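Local coordinates for protein fucose-specific lectin (Aleuria aurantia, PDB 6GKE) that binds L-fucose at five sites between the blades of a six-bladed beta-propeller, preferring alpha-1,6-linked core fucose on glycoproteins, and forms homodimers, at residues 1-5 / 306-312; 34-38 / 48-54. The protein carries 1 engineered substitution. All blocks are in the same frame, centred on the assembly; numbering follows the deposited sequence. Where two conformers were deposited one is given.

Contact 1: residues 1-5 / 306-312; sequences PTEFL and TGTPAGW
The two modelled ends of the chain meet here, Pro1 to Phe4 running beside Thr306 to Trp312 at the edge of the six-bladed beta-propeller, where N- and C-terminal peptides take part in dimer association. Neither segment is a regular strand, and one backbone hydrogen bond joins them, from Glu3 N to Thr306 O at 3.0 Å. Next to it Thr2 CA leans on Gly307 O in a CA-H...O contact, while a water links Pro1 O to Thr308 OG1. Thr2 OG1 takes the N-H of Phe4 in an ST turn and is also bonded to Val285 O, which ties the N-terminus to the loop before strand 286-293. Beyond CG the Glu3 chain, in the conformer given, is extended (chi2 175°) and lies along the backbone of 307-309; its OE1 ends in a salt bridge with Arg35. Thr306 sets CG2 obliquely against the Phe4 ring. A type II turn, Pro309 to Trp312, brings the indole back over Pro1, and its NE1 bonds to Leu59 O of the second subunit. Between the first and last modelled residues there is a CH-pi contact: Pro1 CD lies over one face of the Trp312 six-membered ring, 3.6 Å from its centroid.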
loop_
_atom_site.group_PDB
_atom_site.type_symbol
_atom_site.label_atom_id
_atom_site.label_comp_id
_atom_site.label_asym_id
_atom_site.label_seq_id
_atom_site.Cartn_x
_atom_site.Cartn_y
_atom_site.Cartn_z
ATOM N N PRO A 1 8.389 6.105 -5.178
ATOM C CA PRO A 1 6.997 5.703 -5.032
ATOM C C PRO A 1 6.207 6.030 -6.304
ATOM O O PRO A 1 6.709 6.732 -7.194
ATOM C CB PRO A 1 6.469 6.495 -3.828
ATOM C CG PRO A 1 7.339 7.716 -3.784
ATOM C CD PRO A 1 8.666 7.284 -4.364
ATOM N N THR A 2 4.983 5.505 -6.371
ATOM C CA THR A 2 4.100 5.735 -7.501
ATOM C C THR A 2 2.725 6.154 -6.984
ATOM O O THR A 2 2.501 6.236 -5.775
ATOM C CB THR A 2 3.971 4.496 -8.397
ATOM O OG1 THR A 2 3.062 3.598 -7.757
ATOM C CG2 THR A 2 5.296 3.821 -8.679
ATOM N N GLU A 3 1.806 6.369 -7.930
ATOM C CA GLU A 3 0.442 6.746 -7.578
ATOM C C GLU A 3 -0.506 5.541 -7.655
ATOM O O GLU A 3 -1.710 5.707 -7.550
ATOM C CB GLU A 3 0.027 7.931 -8.444
ATOM C CG GLU A 3 0.919 9.134 -8.201
ATOM C CD GLU A 3 0.653 10.328 -9.094
ATOM O OE1 GLU A 3 0.380 10.124 -10.298
ATOM O OE2 GLU A 3 0.716 11.460 -8.576
ATOM N N PHE A 4 0.046 4.329 -7.785
ATOM C CA PHE A 4 -0.745 3.092 -7.800
ATOM C C PHE A 4 -1.220 2.786 -6.377
ATOM O O PHE A 4 -0.403 2.572 -5.488
ATOM C CB PHE A 4 0.139 1.969 -8.342
ATOM C CG PHE A 4 -0.490 0.642 -8.700
ATOM C CD1 PHE A 4 -1.863 0.419 -8.748
ATOM C CD2 PHE A 4 0.352 -0.400 -9.058
ATOM C CE1 PHE A 4 -2.363 -0.819 -9.129
ATOM C CE2 PHE A 4 -0.151 -1.636 -9.427
ATOM C CZ PHE A 4 -1.508 -1.841 -9.477
ATOM N N LEU A 5 -2.538 2.741 -6.168
ATOM C CA LEU A 5 -3.080 2.437 -4.856
ATOM C C LEU A 5 -2.722 0.996 -4.476
ATOM O O LEU A 5 -3.009 0.051 -5.212
ATOM C CB LEU A 5 -4.594 2.637 -4.900
ATOM C CG LEU A 5 -5.362 2.305 -3.623
ATOM C CD1 LEU A 5 -5.061 3.315 -2.527
ATOM C CD2 LEU A 5 -6.853 2.250 -3.933
ATOM N N THR A 306 2.790 3.925 -13.529
ATOM C CA THR A 306 1.626 4.222 -12.696
ATOM C C THR A 306 1.812 5.553 -11.955
ATOM O O THR A 306 1.346 5.716 -10.828
ATOM C CB THR A 306 1.349 3.090 -11.700
ATOM O OG1 THR A 306 2.504 2.854 -10.888
ATOM C CG2 THR A 306 0.968 1.791 -12.371
ATOM N N GLY A 307 2.477 6.513 -12.601
ATOM C CA GLY A 307 2.588 7.866 -12.086
ATOM C C GLY A 307 3.713 8.017 -11.077
ATOM O O GLY A 307 4.243 7.045 -10.540
ATOM N N THR A 308 4.079 9.275 -10.827
ATOM C CA THR A 308 5.062 9.648 -9.827
ATOM C C THR A 308 4.504 10.824 -9.039
ATOM O O THR A 308 4.169 11.847 -9.629
ATOM C CB THR A 308 6.402 10.046 -10.456
ATOM O OG1 THR A 308 6.883 8.967 -11.256
ATOM C CG2 THR A 308 7.456 10.388 -9.426
ATOM N N PRO A 309 4.379 10.725 -7.700
ATOM C CA PRO A 309 3.847 11.838 -6.924
ATOM C C PRO A 309 4.787 13.050 -6.961
ATOM O O PRO A 309 6.002 12.913 -7.111
ATOM C CB PRO A 309 3.720 11.294 -5.497
ATOM C CG PRO A 309 4.621 10.078 -5.452
ATOM C CD PRO A 309 4.742 9.570 -6.868
ATOM N N ALA A 310 4.200 14.234 -6.793
ATOM C CA ALA A 310 4.961 15.461 -6.679
ATOM C C ALA A 310 5.973 15.333 -5.536
ATOM O O ALA A 310 5.678 14.769 -4.483
ATOM C CB ALA A 310 4.037 16.632 -6.462
ATOM N N GLY A 311 7.171 15.871 -5.770
ATOM C CA GLY A 311 8.251 15.836 -4.800
ATOM C C GLY A 311 9.156 14.625 -4.963
ATOM O O GLY A 311 10.052 14.411 -4.149
ATOM N N TRP A 312 8.924 13.840 -6.019
ATOM C CA TRP A 312 9.730 12.674 -6.331
ATOM C C TRP A 312 10.095 12.704 -7.819
ATOM O O TRP A 312 9.345 13.261 -8.606
ATOM C CB TRP A 312 8.963 11.399 -5.984
ATOM C CG TRP A 312 8.628 11.256 -4.534
ATOM C CD1 TRP A 312 7.528 11.733 -3.882
ATOM C CD2 TRP A 312 9.418 10.575 -3.546
ATOM N NE1 TRP A 312 7.578 11.386 -2.559
ATOM C CE2 TRP A 312 8.719 10.667 -2.324
ATOM C CE3 TRP A 312 10.631 9.880 -3.583
ATOM C CZ2 TRP A 312 9.199 10.075 -1.159
ATOM C CZ3 TRP A 312 11.101 9.292 -2.433
ATOM C CH2 TRP A 312 10.381 9.375 -1.243
HETATM O O HOH W 1 7.709 6.769 -9.794
#

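Contact 2: residues 34-38 / 48-54; sequences IREAQ and GSSQNVI. With FUC (alpha-L-fucopyranose), chain C; GOL (glycerol), chain D.
Arg35 and Val53 form an antiparallel, non-hydrogen-bonded pair between strands 33-40 and 46-56, the third and fourth strands of the first propeller blade, with 46-56 at its edge. Ile54 N gives a nearly straight bond to Ile34 O (2.8 Å, 173° at the hydrogen), and Glu36 N binds Asn52 O. Gly48 N returns to Glu36 O, and residues 49-52 loop out as a type I beta turn. The Asn52 amide braces that turn: OD1 accepts from both Ser49 N and Ser49 OG.

The Arg35 side chain reaches across this turn. CB lies near Asn52 O, and CG is nearest Ser49 O, with Val53 CG2 a little farther off. With chi2 and chi3 both close to 180°, the chain runs straight on; CD has both Ser49 O and Gly48 O on its turn-facing side, each 3.4 Å away. NE goes to Asp29 in a salt bridge. The guanidinium then lies flat on the turn, the peptide from Ser49 C to Ser50 N under one face. Arg35 NH1 reaches Gly48 O at 2.9 Å, within the guanidinium plane, and also meets Glu3.

Glu36 points into the sugar pocket between blades. OE1 and OE2 each accept a hydroxyl of the bound fucose, from O3 and O4 respectively, both at 2.7 Å. Gln38 NE2 holds Glu36 OE1 from the anti side (2.9 Å), its own OE1 being bonded to Thr46 OG1; Tyr26 OH holds Glu36 OE2, and Arg24 NE and Trp97 NE1 also bond the sugar. A glycerol, probably from the crystallisation liquor, is bound by Asn52 ND2. Gripped at both oxygens by protein donors, the carboxylate is probably held as an anion whose rotation is fixed for fucose.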
loop_
_atom_site.group_PDB
_atom_site.type_symbol
_atom_site.label_atom_id
_atom_site.label_comp_id
_atom_site.label_asym_id
_atom_site.label_seq_id
_atom_site.Cartn_x
_atom_site.Cartn_y
_atom_site.Cartn_z
ATOM N N ILE A 34 -9.743 5.969 -11.716
ATOM C CA ILE A 34 -9.341 4.834 -12.517
ATOM C C ILE A 34 -8.483 5.371 -13.659
ATOM O O ILE A 34 -8.944 6.214 -14.427
ATOM C CB ILE A 34 -10.545 4.039 -13.059
ATOM C CG1 ILE A 34 -11.521 3.632 -11.952
ATOM C CG2 ILE A 34 -10.055 2.830 -13.840
ATOM C CD1 ILE A 34 -12.852 3.127 -12.457
ATOM N N ARG A 35 -7.242 4.883 -13.732
ATOM C CA ARG A 35 -6.310 5.263 -14.769
ATOM C C ARG A 35 -6.117 4.119 -15.762
ATOM O O ARG A 35 -6.344 2.950 -15.451
ATOM C CB ARG A 35 -4.951 5.618 -14.166
ATOM C CG ARG A 35 -4.965 6.858 -13.289
ATOM C CD ARG A 35 -3.565 7.179 -12.820
ATOM N NE ARG A 35 -3.539 8.338 -11.950
ATOM C CZ ARG A 35 -2.433 8.922 -11.516
ATOM N NH1 ARG A 35 -1.252 8.493 -11.935
ATOM N NH2 ARG A 35 -2.521 9.926 -10.661
ATOM N N GLU A 36 -5.669 4.506 -16.956
ATOM C CA GLU A 36 -5.368 3.596 -18.042
ATOM C C GLU A 36 -3.888 3.714 -18.417
ATOM O O GLU A 36 -3.362 4.826 -18.525
ATOM C CB GLU A 36 -6.212 3.947 -19.265
ATOM C CG GLU A 36 -6.106 2.961 -20.418
ATOM C CD GLU A 36 -6.795 3.478 -21.667
ATOM O OE1 GLU A 36 -6.316 4.497 -22.203
ATOM O OE2 GLU A 36 -7.819 2.886 -22.095
ATOM N N ALA A 37 -3.256 2.562 -18.664
ATOM C CA ALA A 37 -1.963 2.478 -19.356
ATOM C C ALA A 37 -2.183 1.698 -20.654
ATOM O O ALA A 37 -3.099 0.863 -20.739
ATOM C CB ALA A 37 -0.907 1.839 -18.485
ATOM N N GLN A 38 -1.347 1.982 -21.657
ATOM C CA GLN A 38 -1.522 1.441 -23.005
ATOM C C GLN A 38 -0.211 0.830 -23.501
ATOM O O GLN A 38 0.868 1.336 -23.207
ATOM C CB GLN A 38 -1.926 2.531 -24.000
ATOM C CG GLN A 38 -3.035 3.453 -23.513
ATOM C CD GLN A 38 -2.581 4.613 -22.657
ATOM O OE1 GLN A 38 -1.419 5.025 -22.663
ATOM N NE2 GLN A 38 -3.519 5.168 -21.909
ATOM N N GLY A 48 -0.789 5.755 -17.610
ATOM C CA GLY A 48 -0.731 5.527 -16.169
ATOM C C GLY A 48 -0.597 6.787 -15.321
ATOM O O GLY A 48 -0.474 6.669 -14.102
ATOM N N SER A 49 -0.628 7.977 -15.936
ATOM C CA SER A 49 -0.415 9.236 -15.210
ATOM C C SER A 49 -1.758 9.884 -14.857
ATOM O O SER A 49 -2.826 9.395 -15.226
ATOM C CB SER A 49 0.427 10.174 -16.023
ATOM O OG SER A 49 -0.382 10.857 -16.968
ATOM N N SER A 50 -1.689 11.037 -14.186
ATOM C CA SER A 50 -2.882 11.808 -13.842
ATOM C C SER A 50 -3.611 12.313 -15.097
ATOM O O SER A 50 -4.760 12.721 -15.002
ATOM C CB SER A 50 -2.533 12.949 -12.933
ATOM O OG SER A 50 -1.723 13.885 -13.614
ATOM N N GLN A 51 -2.947 12.291 -16.260
ATOM C CA GLN A 51 -3.557 12.684 -17.536
ATOM C C GLN A 51 -4.257 11.498 -18.222
ATOM O O GLN A 51 -4.740 11.646 -19.345
ATOM C CB GLN A 51 -2.491 13.264 -18.470
ATOM C CG GLN A 51 -1.762 14.473 -17.898
ATOM N N ASN A 52 -4.311 10.337 -17.555
ATOM C CA ASN A 52 -4.863 9.112 -18.134
ATOM C C ASN A 52 -6.041 8.594 -17.302
ATOM O O ASN A 52 -6.266 7.390 -17.234
ATOM C CB ASN A 52 -3.791 8.029 -18.248
ATOM C CG ASN A 52 -2.654 8.451 -19.150
ATOM O OD1 ASN A 52 -1.562 8.758 -18.673
ATOM N ND2 ASN A 52 -2.917 8.494 -20.447
ATOM N N VAL A 53 -6.806 9.508 -16.704
ATOM C CA VAL A 53 -7.970 9.138 -15.923
ATOM C C VAL A 53 -9.142 8.866 -16.874
ATOM O O VAL A 53 -9.434 9.674 -17.752
ATOM C CB VAL A 53 -8.310 10.235 -14.904
ATOM C CG1 VAL A 53 -9.675 10.017 -14.267
ATOM C CG2 VAL A 53 -7.225 10.344 -13.847
ATOM N N ILE A 54 -9.820 7.730 -16.667
ATOM C CA ILE A 54 -10.962 7.322 -17.495
ATOM C C ILE A 54 -12.268 7.312 -16.692
ATOM O O ILE A 54 -13.340 7.206 -17.286
ATOM C CB ILE A 54 -10.702 5.967 -18.192
ATOM C CG1 ILE A 54 -10.632 4.762 -17.245
ATOM C CG2 ILE A 54 -9.458 6.074 -19.059
ATOM C CD1 ILE A 54 -11.963 4.165 -16.860
HETATM C C1 FUC C . -6.373 5.260 -27.069
HETATM C C2 FUC C . -6.496 5.631 -25.604
HETATM C C3 FUC C . -7.949 5.547 -25.145
HETATM C C4 FUC C . -8.542 4.192 -25.498
HETATM C C5 FUC C . -8.378 3.951 -26.995
HETATM C C6 FUC C . -8.904 2.598 -27.451
HETATM O O1 FUC C . -6.977 6.304 -27.821
HETATM O O2 FUC C . -6.019 6.969 -25.419
HETATM O O3 FUC C . -8.041 5.827 -23.744
HETATM O O4 FUC C . -7.883 3.133 -24.796
HETATM O O5 FUC C . -6.987 4.004 -27.321
HETATM C C1 GOL D . -7.422 9.987 -21.149
HETATM O O1 GOL D . -8.365 10.907 -21.711
HETATM C C2 GOL D . -7.764 8.591 -21.640
HETATM O O2 GOL D . -7.607 8.540 -23.070
HETATM C C3 GOL D . -6.926 7.547 -20.896
HETATM O O3 GOL D . -5.537 7.613 -21.205
HETATM O O HOH W 2 -1.147 7.695 -23.130
#

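Both contacts lie on the same side of the chain's centre, their own centres about 12 Å apart, but contact 1 is the more superficial: three of its nine touching residues are buried, against six of eleven in contact 2. Contact 2 fastens neighbouring strands of one blade, with backbone bonds between strand and turn, and carries a fucose-binding carboxylate. Contact 1 brings together the two modelled ends, relying on proline and tryptophan packing, one backbone bond and a bridging water; the second subunit touches it, whereas no other protein chain touches contact 2. In the conformer given for Glu3 they are joined by a salt bridge, Glu3 OE1 to Arg35 NH1 at 2.8 Å, which ties the N-terminal peptide to the first blade.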